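Cytolethal distending toxin subunit B (Escherichia coli, PDB 2F1N) nicks DNA as the endonuclease subunit of a tripartite secreted toxin, very probably damaging the DNA of intoxicated cells and so inducing G2/M arrest and cell distension. Local coordinates at residues I36-L41 with L80-S85; S32-N37 with A110-R115; T14-A19 with I136-D141; A158-V163 with V199-A204. All coordinates share one frame; numbering follows the deposited sequence.

The contacts sample the layers of a DNase I-like alpha/beta sandwich. Contacts 1 and 2 share helix 31-42, which covers the outer face of the eight-stranded sheet, and their centres are about 5 Å apart. They touch: the W34 carbonyl of contact 2 lies against the W82 ring of contact 1. Contact 3 joins the two sheets, with its centre about 16 Å from that of contact 2; I136 meets L111 and S113. Contact 4, with part of the nuclear localization signal, packs helix 199-203 on helix 156-168, beside the six-stranded sheet. Its centre is about 19 Å from that of contact 3 and about 33 Å from that of contact 1, which lies on the opposite side of the chain's centre.

Contact 1: I36-L41 with L80-S85; sequences INVRQL and LIWNLS
R39 reaches across to L84, while V38 meets W82 beside it. The contact joins helix 31-42 to the end of strand 78-83, on the outer face of the larger sheet of a DNase I-like sandwich. R39 leaves the helix with CG anti to the backbone N (chi1 179°), stays extended, then bends at chi3 (-77°). This turn brings the guanidinium alongside L84. NH1 of R39 donates to L84 O at 3.0 Å. The bond is nearly straight, in the guanidinium plane, and meets a lone pair in the carbonyl plane. The acceptor is the L84 backbone, while its side chain packs on the guanidinium. L84 CD2 lies over one face of the guanidinium, 3.8 Å from R39 NH1. The same methyl also sits 3.5 Å above the W82 ring plane, over its centre. NH2 of R39 is bonded to N35 OD1, one helical turn back, which helps fix the rotation of the planar group. A chi1 of -175° sets W82 CG opposite its backbone N and carries the indole to the helix. V38 CG1 meets its edge near the plane, 4.0 Å from W82 CZ3, and I42 of the same helix also touches the indole. The inner side of the contact is therefore apolar and the outer side is polar and hydrated. One water accepts from W82 NE1 and, weakly, from R39 NH2. A second water accepts from R39 NH2 at 2.8 Å and donates to N83 O at 2.8 Å.

Contact 2: S32-N37 with A110-R115; sequences SKWNIN and ALVSNR
Helix 31-42 lies over strand 109-113, with W34 CA and V112 CA 10.8 Å apart as the nearest pair. Most of this gap is spanned by the W34 indole, which A110 and V112 meet from the strand. Its CG is anti to the carbonyl carbon (chi1 -81°), and the ring stands roughly upright on that bond, at chi2 92°. Its six-membered end thus arrives at the strand. W34 CZ3 is 3.7 Å from V112 CG2, and the two side chains run past each other in opposite directions. A110 takes a different place. Its CB meets the ring edge close to the plane, 4.0 Å from W34 CH2. Both strand residues point toward the helix, and L111 between them points away, to L134 and I136 of the other sheet. The contact itself is buried and apolar. The polar NE1 of W34 is satisfied by A56 O, which ties the five-membered end of the indole as well. I95 and P60 add further packing around the ring. The helix has a wider pi-type turn here: S32 O accepts from I36 N at 2.8 Å and weakly from N37 N at 3.3 Å. K33 NZ anchors the same helix through L23 O and S251 O. A helix packed on the outer face of one of two stacked sheets is the layering of the DNase I-like alpha/beta sandwich; here W34 is the side chain that makes the join.

Contact 3: T14-A19 with I136-D141; sequences TDFRVA and IRIGND
F16 lays the CE1 corner of its ring against the carboxylate of D141, with D141 OD2 3.3 Å from F16 CE1. The ring and carboxylate planes stand 85° apart, and the oxygen approaches obliquely. The contact lies between the two sheets of the DNase I-like sandwich. F16 comes just before strand 18-25 of one sheet, and D141 begins strand 141-147 of the other. With CG anti to the carbonyl carbon (chi1 -64°), F16 projects its ring into this seam. I138 CG2 approaches the ring at its edge, 4.4 Å from F16 CZ. F143 meets the same ring at an inclined angle, and I50 packs on it too. I138 and D141 are the first and last residues of a type II' turn that joins strands 133-138 and 141-147 in a tight beta hairpin. I138 N bonds to D141 O at 2.9 Å, and D141 N to I138 O at 3.2 Å. G139 follows I138 with positive phi, as this turn type requires. The turn thus places I138 and D141 opposite each other, and both reach the F16 ring. D141 OD1 also lies close to D12 OD2, so a raised proton affinity for one of the pair is possible. R137 braces the turn on the side away from F16. Its NE forms a salt bridge with E119, and R137 NH1 donates almost straight to G139 O at 2.9 Å.

Contact 4: A158-V163 with V199-A204; sequences ALVEEV and VPVRRA
The carbonyl oxygen of V201 is gripped twice, by A204 N at 3.1 Å and by the hydroxyl of S205. These bonds hold the backbone around V201 in the short helix 199-203, and the V201 side chain packs on V160 and E161 of helix 156-168. This is a helix-helix contact on the outer side of the smaller sheet of a DNase I-like sandwich. V201 carries all of it on the short helix, with its two methyls divided between two partners. CG1 of V201, anti to its own nitrogen (chi1 170°), meets V160 CG1 at 3.9 Å. V160 also reaches I182 of strand 179-183, so the valine pair continues the sheet-side core. Y164 of the longer helix adds cover to V201. Residues 199-203 belong to the nuclear localization signal. Within that motif V201 is buried, while R203 is exposed and R202 partly so. E161 has a mixed role. Its extended chain takes the carboxylate past V201, and OE2 accepts from T198 N, just before the short helix. Its aliphatic part crosses V201 at about a right angle, with E161 CG 4.0 Å from V201 CG2.

Contact 1: I36-L41 with L80-S85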
loop_
_atom_site.group_PDB
_atom_site.type_symbol
_atom_site.label_atom_id
_atom_site.label_comp_id
_atom_site.label_asym_id
_atom_site.label_seq_id
_atom_site.Cartn_x
_atom_site.Cartn_y
_atom_site.Cartn_z
ATOM N N ILE A 36 1.294 -12.423 -14.002
ATOM C CA ILE A 36 -0.089 -12.914 -13.977
ATOM C C ILE A 36 -0.963 -12.274 -12.907
ATOM O O ILE A 36 -1.927 -11.600 -13.239
ATOM C CB ILE A 36 -0.130 -14.473 -13.878
ATOM C CG1 ILE A 36 0.847 -15.073 -14.880
ATOM C CG2 ILE A 36 -1.577 -14.986 -14.090
ATOM C CD1 ILE A 36 0.444 -14.884 -16.309
ATOM N N ASN A 37 -0.616 -12.446 -11.634
ATOM C CA ASN A 37 -1.531 -12.082 -10.545
ATOM C C ASN A 37 -1.634 -10.586 -10.305
ATOM O O ASN A 37 -2.725 -10.052 -10.259
ATOM C CB ASN A 37 -1.183 -12.819 -9.271
ATOM C CG ASN A 37 -1.107 -14.333 -9.501
ATOM O OD1 ASN A 37 -2.094 -14.959 -9.937
ATOM N ND2 ASN A 37 0.036 -14.909 -9.245
ATOM N N VAL A 38 -0.509 -9.885 -10.187
ATOM C CA VAL A 38 -0.625 -8.417 -10.089
ATOM C C VAL A 38 -1.250 -7.793 -11.342
ATOM O O VAL A 38 -2.092 -6.882 -11.233
ATOM C CB VAL A 38 0.781 -7.765 -9.817
ATOM C CG1 VAL A 38 0.674 -6.261 -10.012
ATOM C CG2 VAL A 38 1.322 -8.114 -8.387
ATOM N N ARG A 39 -0.867 -8.293 -12.509
ATOM C CA ARG A 39 -1.434 -7.811 -13.765
ATOM C C ARG A 39 -2.966 -7.884 -13.782
ATOM O O ARG A 39 -3.633 -6.937 -14.193
ATOM C CB ARG A 39 -0.884 -8.627 -14.912
ATOM C CG ARG A 39 -1.469 -8.174 -16.232
ATOM C CD ARG A 39 -1.135 -9.096 -17.368
ATOM N NE ARG A 39 0.231 -8.915 -17.842
ATOM C CZ ARG A 39 0.574 -8.062 -18.821
ATOM N NH1 ARG A 39 -0.345 -7.300 -19.380
ATOM N NH2 ARG A 39 1.836 -7.975 -19.226
ATOM N N GLN A 40 -3.502 -9.012 -13.323
ATOM C CA GLN A 40 -4.957 -9.175 -13.232
ATOM C C GLN A 40 -5.634 -8.196 -12.283
ATOM O O GLN A 40 -6.724 -7.700 -12.591
ATOM C CB GLN A 40 -5.314 -10.643 -12.909
ATOM C CG GLN A 40 -5.225 -11.641 -14.161
ATOM C CD GLN A 40 -4.471 -11.121 -15.419
ATOM O OE1 GLN A 40 -3.401 -11.669 -15.798
ATOM N NE2 GLN A 40 -5.042 -10.102 -16.087
ATOM N N LEU A 41 -4.996 -7.892 -11.149
ATOM C CA LEU A 41 -5.548 -6.899 -10.232
ATOM C C LEU A 41 -5.640 -5.476 -10.784
ATOM O O LEU A 41 -6.607 -4.755 -10.442
ATOM C CB LEU A 41 -4.751 -6.872 -8.930
ATOM C CG LEU A 41 -4.997 -7.878 -7.818
ATOM C CD1 LEU A 41 -6.423 -7.869 -7.228
ATOM C CD2 LEU A 41 -4.743 -9.191 -8.382
ATOM N N LEU A 80 9.350 2.798 -12.049
ATOM C CA LEU A 80 9.418 2.016 -13.282
ATOM C C LEU A 80 8.146 2.172 -14.110
ATOM O O LEU A 80 7.058 2.327 -13.548
ATOM C CB LEU A 80 9.665 0.509 -12.971
ATOM C CG LEU A 80 10.461 0.176 -11.691
ATOM C CD1 LEU A 80 10.199 -1.295 -11.252
ATOM C CD2 LEU A 80 11.950 0.396 -11.915
ATOM N N ILE A 81 8.273 2.164 -15.442
ATOM C CA ILE A 81 7.104 2.094 -16.270
ATOM C C ILE A 81 6.942 0.674 -16.766
ATOM O O ILE A 81 7.906 0.035 -17.213
ATOM C CB ILE A 81 7.142 3.153 -17.439
ATOM C CG1 ILE A 81 6.851 4.521 -16.841
ATOM C CG2 ILE A 81 6.010 2.909 -18.482
ATOM C CD1 ILE A 81 7.067 5.747 -17.790
ATOM N N TRP A 82 5.702 0.195 -16.701
ATOM C CA TRP A 82 5.404 -1.196 -17.068
ATOM C C TRP A 82 4.367 -1.150 -18.164
ATOM O O TRP A 82 3.189 -0.795 -17.952
ATOM C CB TRP A 82 4.924 -1.982 -15.828
ATOM C CG TRP A 82 4.690 -3.468 -16.012
ATOM C CD1 TRP A 82 5.198 -4.300 -16.998
ATOM C CD2 TRP A 82 3.893 -4.291 -15.155
ATOM N NE1 TRP A 82 4.761 -5.593 -16.781
ATOM C CE2 TRP A 82 3.974 -5.617 -15.648
ATOM C CE3 TRP A 82 3.145 -4.043 -13.989
ATOM C CZ2 TRP A 82 3.290 -6.691 -15.038
ATOM C CZ3 TRP A 82 2.485 -5.134 -13.346
ATOM C CH2 TRP A 82 2.583 -6.434 -13.886
ATOM N N ASN A 83 4.821 -1.497 -19.380
ATOM C CA ASN A 83 3.930 -1.445 -20.551
ATOM C C ASN A 83 3.123 -2.725 -20.573
ATOM O O ASN A 83 3.705 -3.802 -20.565
ATOM C CB ASN A 83 4.746 -1.298 -21.852
ATOM C CG ASN A 83 3.869 -0.962 -23.076
ATOM O OD1 ASN A 83 2.700 -1.304 -23.129
ATOM N ND2 ASN A 83 4.458 -0.297 -24.063
ATOM N N LEU A 84 1.796 -2.623 -20.569
ATOM C CA LEU A 84 0.950 -3.807 -20.372
ATOM C C LEU A 84 0.324 -4.294 -21.676
ATOM O O LEU A 84 -0.126 -5.439 -21.764
ATOM C CB LEU A 84 -0.171 -3.514 -19.358
ATOM C CG LEU A 84 0.251 -3.217 -17.915
ATOM C CD1 LEU A 84 -0.936 -2.878 -17.052
ATOM C CD2 LEU A 84 0.997 -4.440 -17.308
ATOM N N SER A 85 0.252 -3.402 -22.664
ATOM C CA SER A 85 -0.422 -3.673 -23.953
ATOM C C SER A 85 -0.449 -2.383 -24.744
ATOM O O SER A 85 -0.242 -1.320 -24.179
ATOM C CB SER A 85 -1.874 -4.158 -23.754
ATOM O OG SER A 85 -2.529 -4.451 -24.999
HETATM O O HOH W 1 3.126 -6.461 -21.267
HETATM O O HOH W 2 5.036 -8.138 -18.133
#

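Contact 2: S32-N37 with A110-R115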
loop_
_atom_site.group_PDB
_atom_site.type_symbol
_atom_site.label_atom_id
_atom_site.label_comp_id
_atom_site.label_asym_id
_atom_site.label_seq_id
_atom_site.Cartn_x
_atom_site.Cartn_y
_atom_site.Cartn_z
ATOM N N SER A 32 5.759 -14.844 -12.096
ATOM C CA SER A 32 4.336 -15.168 -12.269
ATOM C C SER A 32 3.435 -14.323 -11.399
ATOM O O SER A 32 2.407 -13.848 -11.854
ATOM C CB SER A 32 4.039 -16.658 -12.055
ATOM O OG SER A 32 4.589 -17.407 -13.137
ATOM N N LYS A 33 3.827 -14.136 -10.143
ATOM C CA LYS A 33 3.019 -13.330 -9.251
ATOM C C LYS A 33 2.861 -11.924 -9.797
ATOM O O LYS A 33 1.773 -11.361 -9.663
ATOM C CB LYS A 33 3.583 -13.312 -7.850
ATOM C CG LYS A 33 3.259 -14.615 -7.106
ATOM C CD LYS A 33 4.089 -14.732 -5.839
ATOM C CE LYS A 33 3.651 -16.008 -5.085
ATOM N NZ LYS A 33 4.268 -16.141 -3.744
ATOM N N TRP A 34 3.913 -11.367 -10.409
ATOM C CA TRP A 34 3.747 -10.068 -11.082
ATOM C C TRP A 34 3.045 -10.162 -12.433
ATOM O O TRP A 34 2.030 -9.516 -12.632
ATOM C CB TRP A 34 5.072 -9.345 -11.238
ATOM C CG TRP A 34 5.470 -8.650 -9.969
ATOM C CD1 TRP A 34 6.256 -9.153 -8.932
ATOM C CD2 TRP A 34 5.152 -7.295 -9.611
ATOM N NE1 TRP A 34 6.388 -8.199 -7.947
ATOM C CE2 TRP A 34 5.750 -7.046 -8.345
ATOM C CE3 TRP A 34 4.378 -6.289 -10.216
ATOM C CZ2 TRP A 34 5.617 -5.826 -7.669
ATOM C CZ3 TRP A 34 4.306 -5.041 -9.584
ATOM C CH2 TRP A 34 4.904 -4.833 -8.315
ATOM N N ASN A 35 3.577 -10.994 -13.356
ATOM C CA ASN A 35 3.077 -10.973 -14.754
ATOM C C ASN A 35 1.679 -11.524 -14.911
ATOM O O ASN A 35 0.961 -11.108 -15.827
ATOM C CB ASN A 35 4.018 -11.669 -15.770
ATOM C CG ASN A 35 3.672 -11.314 -17.261
ATOM O OD1 ASN A 35 3.426 -10.146 -17.631
ATOM N ND2 ASN A 35 3.658 -12.348 -18.126
ATOM N N ILE A 36 1.294 -12.423 -14.002
ATOM C CA ILE A 36 -0.089 -12.914 -13.977
ATOM C C ILE A 36 -0.963 -12.274 -12.907
ATOM O O ILE A 36 -1.927 -11.600 -13.239
ATOM C CB ILE A 36 -0.130 -14.473 -13.878
ATOM C CG1 ILE A 36 0.847 -15.073 -14.880
ATOM C CG2 ILE A 36 -1.577 -14.986 -14.090
ATOM C CD1 ILE A 36 0.444 -14.884 -16.309
ATOM N N ASN A 37 -0.616 -12.446 -11.634
ATOM C CA ASN A 37 -1.531 -12.082 -10.545
ATOM C C ASN A 37 -1.634 -10.586 -10.305
ATOM O O ASN A 37 -2.725 -10.052 -10.259
ATOM C CB ASN A 37 -1.183 -12.819 -9.271
ATOM C CG ASN A 37 -1.107 -14.333 -9.501
ATOM O OD1 ASN A 37 -2.094 -14.959 -9.937
ATOM N ND2 ASN A 37 0.036 -14.909 -9.245
ATOM N N ALA A 110 6.188 -2.317 -2.719
ATOM C CA ALA A 110 5.838 -1.588 -3.967
ATOM C C ALA A 110 4.469 -0.941 -3.918
ATOM O O ALA A 110 3.588 -1.360 -3.166
ATOM C CB ALA A 110 5.921 -2.544 -5.231
ATOM N N LEU A 111 4.327 0.079 -4.751
ATOM C CA LEU A 111 3.012 0.618 -5.133
ATOM C C LEU A 111 2.936 0.596 -6.651
ATOM O O LEU A 111 3.892 0.989 -7.353
ATOM C CB LEU A 111 2.895 2.032 -4.607
ATOM C CG LEU A 111 2.616 2.229 -3.129
ATOM C CD1 LEU A 111 3.082 3.653 -2.717
ATOM C CD2 LEU A 111 1.087 2.092 -2.916
ATOM N N VAL A 112 1.793 0.168 -7.173
ATOM C CA VAL A 112 1.550 0.169 -8.603
ATOM C C VAL A 112 0.375 1.123 -8.848
ATOM O O VAL A 112 -0.639 1.059 -8.116
ATOM C CB VAL A 112 1.140 -1.225 -9.085
ATOM C CG1 VAL A 112 1.153 -1.285 -10.642
ATOM C CG2 VAL A 112 2.114 -2.281 -8.486
ATOM N N SER A 113 0.533 1.998 -9.817
ATOM C CA SER A 113 -0.531 2.990 -10.071
ATOM C C SER A 113 -0.789 3.232 -11.534
ATOM O O SER A 113 0.129 3.293 -12.317
ATOM C CB SER A 113 -0.203 4.337 -9.439
ATOM O OG SER A 113 1.167 4.544 -9.415
ATOM N N ASN A 114 -2.054 3.431 -11.884
ATOM C CA ASN A 114 -2.356 3.725 -13.306
ATOM C C ASN A 114 -2.179 5.200 -13.686
ATOM O O ASN A 114 -2.433 5.578 -14.852
ATOM C CB ASN A 114 -3.749 3.234 -13.695
ATOM C CG ASN A 114 -4.856 3.815 -12.853
ATOM O OD1 ASN A 114 -4.698 4.802 -12.152
ATOM N ND2 ASN A 114 -6.043 3.215 -12.993
ATOM N N ARG A 115 -1.705 5.993 -12.727
ATOM C CA ARG A 115 -1.306 7.375 -12.973
ATOM C C ARG A 115 0.122 7.577 -12.445
ATOM O O ARG A 115 0.449 7.080 -11.373
ATOM C CB ARG A 115 -2.279 8.338 -12.253
ATOM C CG ARG A 115 -3.715 8.270 -12.803
ATOM C CD ARG A 115 -4.694 9.372 -12.293
ATOM N NE ARG A 115 -4.382 10.741 -12.768
ATOM C CZ ARG A 115 -5.195 11.545 -13.499
ATOM N NH1 ARG A 115 -6.404 11.150 -13.903
ATOM N NH2 ARG A 115 -4.783 12.770 -13.842
#

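Contact 3: T14-A19 with I136-D141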
loop_
_atom_site.group_PDB
_atom_site.type_symbol
_atom_site.label_atom_id
_atom_site.label_comp_id
_atom_site.label_asym_id
_atom_site.label_seq_id
_atom_site.Cartn_x
_atom_site.Cartn_y
_atom_site.Cartn_z
ATOM N N THR A 14 -12.957 8.296 -2.353
ATOM C CA THR A 14 -14.012 7.512 -3.006
ATOM C C THR A 14 -13.978 7.461 -4.534
ATOM O O THR A 14 -14.739 6.714 -5.126
ATOM C CB THR A 14 -15.444 7.903 -2.502
ATOM O OG1 THR A 14 -15.774 9.225 -2.938
ATOM C CG2 THR A 14 -15.468 7.997 -0.985
ATOM N N ASP A 15 -13.113 8.248 -5.169
ATOM C CA ASP A 15 -12.981 8.218 -6.627
ATOM C C ASP A 15 -12.131 7.010 -7.061
ATOM O O ASP A 15 -12.202 6.580 -8.223
ATOM C CB ASP A 15 -12.306 9.502 -7.141
ATOM C CG ASP A 15 -13.295 10.654 -7.374
ATOM O OD1 ASP A 15 -14.402 10.671 -6.786
ATOM O OD2 ASP A 15 -13.024 11.604 -8.131
ATOM N N PHE A 16 -11.329 6.499 -6.119
ATOM C CA PHE A 16 -10.340 5.438 -6.384
ATOM C C PHE A 16 -10.811 4.040 -5.933
ATOM O O PHE A 16 -11.430 3.914 -4.875
ATOM C CB PHE A 16 -9.052 5.723 -5.612
ATOM C CG PHE A 16 -8.322 6.985 -6.030
ATOM C CD1 PHE A 16 -8.748 8.230 -5.589
ATOM C CD2 PHE A 16 -7.193 6.910 -6.844
ATOM C CE1 PHE A 16 -8.068 9.394 -5.965
ATOM C CE2 PHE A 16 -6.497 8.060 -7.231
ATOM C CZ PHE A 16 -6.937 9.307 -6.796
ATOM N N ARG A 17 -10.485 3.003 -6.717
ATOM C CA ARG A 17 -10.502 1.612 -6.229
ATOM C C ARG A 17 -9.044 1.300 -5.925
ATOM O O ARG A 17 -8.192 1.470 -6.787
ATOM C CB ARG A 17 -10.967 0.648 -7.318
ATOM C CG ARG A 17 -12.436 0.703 -7.631
ATOM C CD ARG A 17 -12.845 -0.273 -8.731
ATOM N NE ARG A 17 -12.185 -1.594 -8.646
ATOM C CZ ARG A 17 -12.620 -2.592 -7.884
ATOM N NH1 ARG A 17 -13.717 -2.424 -7.150
ATOM N NH2 ARG A 17 -11.986 -3.761 -7.855
ATOM N N VAL A 18 -8.761 0.900 -4.687
ATOM C CA VAL A 18 -7.386 0.584 -4.317
ATOM C C VAL A 18 -7.371 -0.811 -3.694
ATOM O O VAL A 18 -8.419 -1.412 -3.415
ATOM C CB VAL A 18 -6.787 1.637 -3.340
ATOM C CG1 VAL A 18 -6.930 3.084 -3.918
ATOM C CG2 VAL A 18 -7.471 1.578 -1.992
ATOM N N ALA A 19 -6.181 -1.359 -3.506
ATOM C CA ALA A 19 -6.075 -2.679 -2.856
ATOM C C ALA A 19 -4.692 -2.882 -2.271
ATOM O O ALA A 19 -3.776 -2.093 -2.497
ATOM C CB ALA A 19 -6.362 -3.825 -3.913
ATOM N N ILE A 136 2.856 7.403 -2.469
ATOM C CA ILE A 136 2.783 8.325 -3.608
ATOM C C ILE A 136 1.622 9.304 -3.375
ATOM O O ILE A 136 0.637 8.966 -2.733
ATOM C CB ILE A 136 2.579 7.587 -4.958
ATOM C CG1 ILE A 136 1.264 6.817 -4.989
ATOM C CG2 ILE A 136 3.820 6.610 -5.186
ATOM C CD1 ILE A 136 0.987 6.139 -6.322
ATOM N N ARG A 137 1.745 10.485 -3.944
ATOM C CA ARG A 137 0.648 11.459 -3.942
ATOM C C ARG A 137 0.133 11.576 -5.369
ATOM O O ARG A 137 0.942 11.690 -6.308
ATOM C CB ARG A 137 1.158 12.830 -3.453
ATOM C CG ARG A 137 -0.006 13.894 -3.407
ATOM C CD ARG A 137 0.460 15.264 -2.937
ATOM N NE ARG A 137 1.524 15.818 -3.790
ATOM C CZ ARG A 137 1.317 16.417 -4.982
ATOM N NH1 ARG A 137 0.087 16.507 -5.495
ATOM N NH2 ARG A 137 2.353 16.880 -5.690
ATOM N N ILE A 138 -1.198 11.527 -5.540
ATOM C CA ILE A 138 -1.819 11.821 -6.831
ATOM C C ILE A 138 -2.835 12.894 -6.486
ATOM O O ILE A 138 -3.793 12.629 -5.737
ATOM C CB ILE A 138 -2.497 10.587 -7.396
ATOM C CG1 ILE A 138 -1.415 9.541 -7.774
ATOM C CG2 ILE A 138 -3.292 10.922 -8.681
ATOM C CD1 ILE A 138 -1.990 8.184 -7.811
ATOM N N GLY A 139 -2.605 14.108 -6.969
ATOM C CA GLY A 139 -3.520 15.201 -6.593
ATOM C C GLY A 139 -3.522 15.416 -5.088
ATOM O O GLY A 139 -2.474 15.523 -4.434
ATOM N N ASN A 140 -4.721 15.445 -4.514
ATOM C CA ASN A 140 -4.888 15.750 -3.110
ATOM C C ASN A 140 -4.908 14.524 -2.189
ATOM O O ASN A 140 -5.281 14.645 -1.032
ATOM C CB ASN A 140 -6.235 16.459 -2.989
ATOM C CG ASN A 140 -6.346 17.246 -1.756
ATOM O OD1 ASN A 140 -5.570 18.193 -1.534
ATOM N ND2 ASN A 140 -7.350 16.899 -0.926
ATOM N N ASP A 141 -4.503 13.361 -2.725
ATOM C CA ASP A 141 -4.585 12.096 -2.002
ATOM C C ASP A 141 -3.214 11.411 -1.992
ATOM O O ASP A 141 -2.482 11.507 -2.967
ATOM C CB ASP A 141 -5.551 11.197 -2.742
ATOM C CG ASP A 141 -6.940 11.793 -2.827
ATOM O OD1 ASP A 141 -7.498 12.114 -1.786
ATOM O OD2 ASP A 141 -7.539 11.947 -3.890
#

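Contact 4: A158-V163 with V199-A204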
loop_
_atom_site.group_PDB
_atom_site.type_symbol
_atom_site.label_atom_id
_atom_site.label_comp_id
_atom_site.label_asym_id
_atom_site.label_seq_id
_atom_site.Cartn_x
_atom_site.Cartn_y
_atom_site.Cartn_z
ATOM N N ALA A 158 2.887 2.879 15.476
ATOM C CA ALA A 158 3.931 3.872 15.168
ATOM C C ALA A 158 4.036 4.190 13.677
ATOM O O ALA A 158 4.337 5.350 13.311
ATOM C CB ALA A 158 5.299 3.344 15.686
ATOM N N LEU A 159 3.834 3.183 12.809
ATOM C CA LEU A 159 3.754 3.460 11.365
ATOM C C LEU A 159 2.612 4.429 11.023
ATOM O O LEU A 159 2.794 5.358 10.229
ATOM C CB LEU A 159 3.568 2.173 10.558
ATOM C CG LEU A 159 4.836 1.308 10.578
ATOM C CD1 LEU A 159 4.514 -0.158 10.062
ATOM C CD2 LEU A 159 5.962 1.944 9.760
ATOM N N VAL A 160 1.444 4.180 11.596
ATOM C CA VAL A 160 0.282 5.036 11.313
ATOM C C VAL A 160 0.597 6.428 11.851
ATOM O O VAL A 160 0.307 7.438 11.174
ATOM C CB VAL A 160 -1.008 4.522 11.957
ATOM C CG1 VAL A 160 -2.184 5.510 11.715
ATOM C CG2 VAL A 160 -1.397 3.148 11.378
ATOM N N GLU A 161 1.153 6.481 13.057
ATOM C CA GLU A 161 1.494 7.757 13.679
ATOM C C GLU A 161 2.546 8.552 12.867
ATOM O O GLU A 161 2.458 9.808 12.749
ATOM C CB GLU A 161 1.888 7.578 15.144
ATOM C CG GLU A 161 0.707 7.062 15.969
ATOM C CD GLU A 161 1.072 6.399 17.280
ATOM O OE1 GLU A 161 2.272 6.200 17.571
ATOM O OE2 GLU A 161 0.112 6.038 18.020
ATOM N N GLU A 162 3.502 7.838 12.293
ATOM C CA GLU A 162 4.481 8.478 11.420
ATOM C C GLU A 162 3.843 9.175 10.218
ATOM O O GLU A 162 4.236 10.280 9.875
ATOM C CB GLU A 162 5.589 7.534 10.956
ATOM C CG GLU A 162 6.703 8.281 10.184
ATOM C CD GLU A 162 7.989 7.490 9.999
ATOM O OE1 GLU A 162 7.975 6.460 9.334
ATOM O OE2 GLU A 162 9.045 7.914 10.515
ATOM N N VAL A 163 2.845 8.543 9.593
ATOM C CA VAL A 163 2.182 9.144 8.432
ATOM C C VAL A 163 1.375 10.349 8.891
ATOM O O VAL A 163 1.445 11.407 8.282
ATOM C CB VAL A 163 1.221 8.143 7.742
ATOM C CG1 VAL A 163 0.398 8.857 6.649
ATOM C CG2 VAL A 163 2.043 6.955 7.140
ATOM N N VAL A 199 -4.905 9.434 20.982
ATOM C CA VAL A 199 -6.207 10.062 20.807
ATOM C C VAL A 199 -6.304 10.939 19.537
ATOM O O VAL A 199 -7.246 10.812 18.784
ATOM C CB VAL A 199 -6.571 10.939 22.014
ATOM C CG1 VAL A 199 -7.903 11.661 21.743
ATOM C CG2 VAL A 199 -6.577 10.095 23.279
ATOM N N PRO A 200 -5.368 11.842 19.298
ATOM C CA PRO A 200 -5.489 12.684 18.091
ATOM C C PRO A 200 -5.433 11.854 16.805
ATOM O O PRO A 200 -6.155 12.176 15.878
ATOM C CB PRO A 200 -4.283 13.587 18.191
ATOM C CG PRO A 200 -4.070 13.649 19.664
ATOM C CD PRO A 200 -4.163 12.193 20.078
ATOM N N VAL A 201 -4.648 10.773 16.763
ATOM C CA VAL A 201 -4.582 9.982 15.522
ATOM C C VAL A 201 -5.877 9.188 15.331
ATOM O O VAL A 201 -6.402 9.098 14.223
ATOM C CB VAL A 201 -3.331 9.060 15.488
ATOM C CG1 VAL A 201 -3.435 8.087 14.329
ATOM C CG2 VAL A 201 -2.069 9.920 15.407
ATOM N N ARG A 202 -6.407 8.619 16.420
ATOM C CA ARG A 202 -7.743 8.004 16.383
ATOM C C ARG A 202 -8.862 8.900 15.817
ATOM O O ARG A 202 -9.704 8.449 15.030
ATOM C CB ARG A 202 -8.130 7.524 17.777
ATOM C CG ARG A 202 -7.259 6.389 18.254
ATOM C CD ARG A 202 -7.677 5.839 19.595
ATOM N NE ARG A 202 -9.123 5.739 19.641
ATOM C CZ ARG A 202 -9.808 5.611 20.767
ATOM N NH1 ARG A 202 -9.151 5.554 21.928
ATOM N NH2 ARG A 202 -11.141 5.537 20.729
ATOM N N ARG A 203 -8.856 10.164 16.217
ATOM C CA ARG A 203 -9.885 11.111 15.833
ATOM C C ARG A 203 -9.644 11.613 14.429
ATOM O O ARG A 203 -10.537 12.222 13.819
ATOM C CB ARG A 203 -9.886 12.318 16.787
ATOM C CG ARG A 203 -10.403 12.042 18.227
ATOM C CD ARG A 203 -11.538 11.011 18.334
ATOM N NE ARG A 203 -11.801 10.602 19.721
ATOM C CZ ARG A 203 -11.918 9.340 20.132
ATOM N NH1 ARG A 203 -11.798 8.330 19.269
ATOM N NH2 ARG A 203 -12.149 9.089 21.414
ATOM N N ALA A 204 -8.438 11.356 13.921
ATOM C CA ALA A 204 -8.035 11.843 12.610
ATOM C C ALA A 204 -7.941 10.723 11.552
ATOM O O ALA A 204 -7.476 10.971 10.439
ATOM C CB ALA A 204 -6.661 12.588 12.720
#